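Side-chain contact in CELL WALL surface anchor family protein (Streptococcus pneumoniae, PDB 2WW8), which serves as a pilus adhesin that probably attaches the pneumococcus to host cells through an integrin-like domain: residues T431-T434 with H438-V441. Sequence-based numbering, arbitrary orientation.
Sequences TQAT and HTIV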
ATOM      1  N   THR A 431     -41.423  33.058 -21.817  1.00 15.44           N
ATOM      2  CA  THR A 431     -40.753  31.936 -21.131  1.00 18.21           C
ATOM      3  C   THR A 431     -41.283  31.760 -19.717  1.00 19.34           C
ATOM      4  O   THR A 431     -40.766  30.943 -18.997  1.00 21.13           O
ATOM      5  CB  THR A 431     -39.252  32.244 -20.991  1.00 16.75           C
ATOM      6  OG1 THR A 431     -39.102  33.408 -20.181  1.00 20.05           O
ATOM      7  CG2 THR A 431     -38.596  32.468 -22.381  1.00 14.76           C
ATOM      8  N   GLN A 432     -42.300  32.521 -19.334  1.00 21.97           N
ATOM      9  CA  GLN A 432     -42.956  32.374 -18.035  1.00 23.17           C
ATOM     10  C   GLN A 432     -44.442  32.676 -18.173  1.00 21.65           C
ATOM     11  O   GLN A 432     -44.822  33.496 -18.997  1.00 20.65           O
ATOM     12  CB  GLN A 432     -42.396  33.405 -17.042  1.00 24.20           C
ATOM     13  CG  GLN A 432     -41.012  32.981 -16.511  1.00 30.82           C
ATOM     14  CD  GLN A 432     -40.677  33.803 -15.275  1.00 42.49           C
ATOM     15  OE1 GLN A 432     -41.579  34.142 -14.491  1.00 41.69           O
ATOM     16  NE2 GLN A 432     -39.394  34.160 -15.111  1.00 41.95           N
ATOM     17  N   ALA A 433     -45.275  32.020 -17.361  1.00 19.07           N
ATOM     18  CA  ALA A 433     -46.727  32.266 -17.352  1.00 20.80           C
ATOM     19  C   ALA A 433     -47.274  31.938 -15.956  1.00 21.43           C
ATOM     20  O   ALA A 433     -46.913  30.917 -15.336  1.00 21.12           O
ATOM     21  CB  ALA A 433     -47.433  31.345 -18.384  1.00 19.27           C
ATOM     22  N   THR A 434     -48.186  32.762 -15.480  1.00 21.55           N
ATOM     23  CA  THR A 434     -48.739  32.550 -14.133  1.00 23.02           C
ATOM     24  C   THR A 434     -49.475  31.228 -14.104  1.00 20.52           C
ATOM     25  O   THR A 434     -49.426  30.567 -13.097  1.00 21.45           O
ATOM     26  CB  THR A 434     -49.587  33.753 -13.631  1.00 23.32           C
ATOM     27  OG1 THR A 434     -50.592  34.026 -14.602  1.00 30.05           O
ATOM     28  CG2 THR A 434     -48.698  34.985 -13.508  1.00 26.77           C
ATOM     29  N   HIS A 438     -46.424  24.713 -18.936  1.00 13.89           N
ATOM     30  CA  HIS A 438     -47.140  23.802 -19.817  1.00 13.93           C
ATOM     31  C   HIS A 438     -48.197  24.568 -20.586  1.00 15.22           C
ATOM     32  O   HIS A 438     -48.619  24.090 -21.618  1.00 17.90           O
ATOM     33  CB  HIS A 438     -47.840  22.683 -19.024  1.00 13.90           C
ATOM     34  CG  HIS A 438     -48.739  23.151 -17.918  1.00 14.20           C
ATOM     35  ND1 HIS A 438     -50.119  23.112 -18.007  1.00 19.69           N
ATOM     36  CD2 HIS A 438     -48.457  23.660 -16.700  1.00 12.86           C
ATOM     37  CE1 HIS A 438     -50.649  23.550 -16.877  1.00 15.45           C
ATOM     38  NE2 HIS A 438     -49.659  23.875 -16.060  1.00 20.55           N
ATOM     39  N   THR A 439     -48.641  25.736 -20.111  1.00 15.69           N
ATOM     40  CA  THR A 439     -49.666  26.471 -20.875  1.00 17.19           C
ATOM     41  C   THR A 439     -49.153  27.351 -22.026  1.00 17.25           C
ATOM     42  O   THR A 439     -49.945  27.881 -22.869  1.00 17.05           O
ATOM     43  CB  THR A 439     -50.576  27.385 -19.969  1.00 16.17           C
ATOM     44  OG1 THR A 439     -49.775  28.469 -19.484  1.00 16.13           O
ATOM     45  CG2 THR A 439     -51.279  26.640 -18.824  1.00 14.07           C
ATOM     46  N   ILE A 440     -47.845  27.570 -22.062  1.00 14.63           N
ATOM     47  CA  ILE A 440     -47.270  28.352 -23.158  1.00 15.26           C
ATOM     48  C   ILE A 440     -46.248  27.638 -24.005  1.00 13.83           C
ATOM     49  O   ILE A 440     -46.055  28.015 -25.157  1.00 14.42           O
ATOM     50  CB  ILE A 440     -46.578  29.627 -22.679  1.00 17.30           C
ATOM     51  CG1 ILE A 440     -45.553  29.232 -21.610  1.00 19.15           C
ATOM     52  CG2 ILE A 440     -47.688  30.677 -22.249  1.00 15.63           C
ATOM     53  CD1 ILE A 440     -44.766  30.322 -20.933  1.00 26.83           C
ATOM     54  N   VAL A 441     -45.605  26.615 -23.461  1.00 15.00           N
ATOM     55  CA  VAL A 441     -44.579  25.892 -24.219  1.00 13.81           C
ATOM     56  C   VAL A 441     -45.121  25.304 -25.523  1.00 15.51           C
ATOM     57  O   VAL A 441     -46.290  24.838 -25.615  1.00 12.51           O
ATOM     58  CB  VAL A 441     -43.881  24.824 -23.314  1.00 13.93           C
ATOM     59  CG1 VAL A 441     -44.799  23.522 -23.078  1.00 14.96           C
ATOM     60  CG2 VAL A 441     -42.561  24.357 -23.850  1.00 12.44           C
TER
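The flat groups facing I440 are two successive peptide units, T431-Q432 and Q432-A433, and the CD1 methyl of I440 lies over a face of each where they meet at Q432. I440 CD1 is 3.6 Å from Q432 C and 3.7 Å from Q432 N. The other flat group, the H438 imidazole, carries T439 CG2 3.6 Å above one face, shifted off the ring centre, while its ND1 hydrogen-bonds E288. An isoleucine suits the place because its longer branch is extended beyond CG1 (chi2 -178°) and carries a small apolar end up to the backbone, where a methyl can rest on peptide faces without needing a polar partner. The shorter branch, I440 CG2, stays nearer its own chain and touches A433 CB at 3.9 Å. Both segments belong to the long excursion between the parallel strands 379-386 and 533-539 of the central sheet, in a domain whose magnesium site and sheet order are consistent with a von Willebrand factor A fold. The chain doubles back here at the surface, without hydrogen bonds between the two segments. The A433 methyl points toward 438-441 and sits against I440 and T439, with A433 CB 3.8 Å from I440 CD1 and 3.9 Å from T439 OG1. Threonine fits at 439 because its two branches do different work: CG2 lies against one face of the H438 imidazole, near the margin of the ring, and chi1 of 69° places the hydroxyl where it can donate to G436 O, in the residues that link the two segments. I430 also touches the I440 side chain.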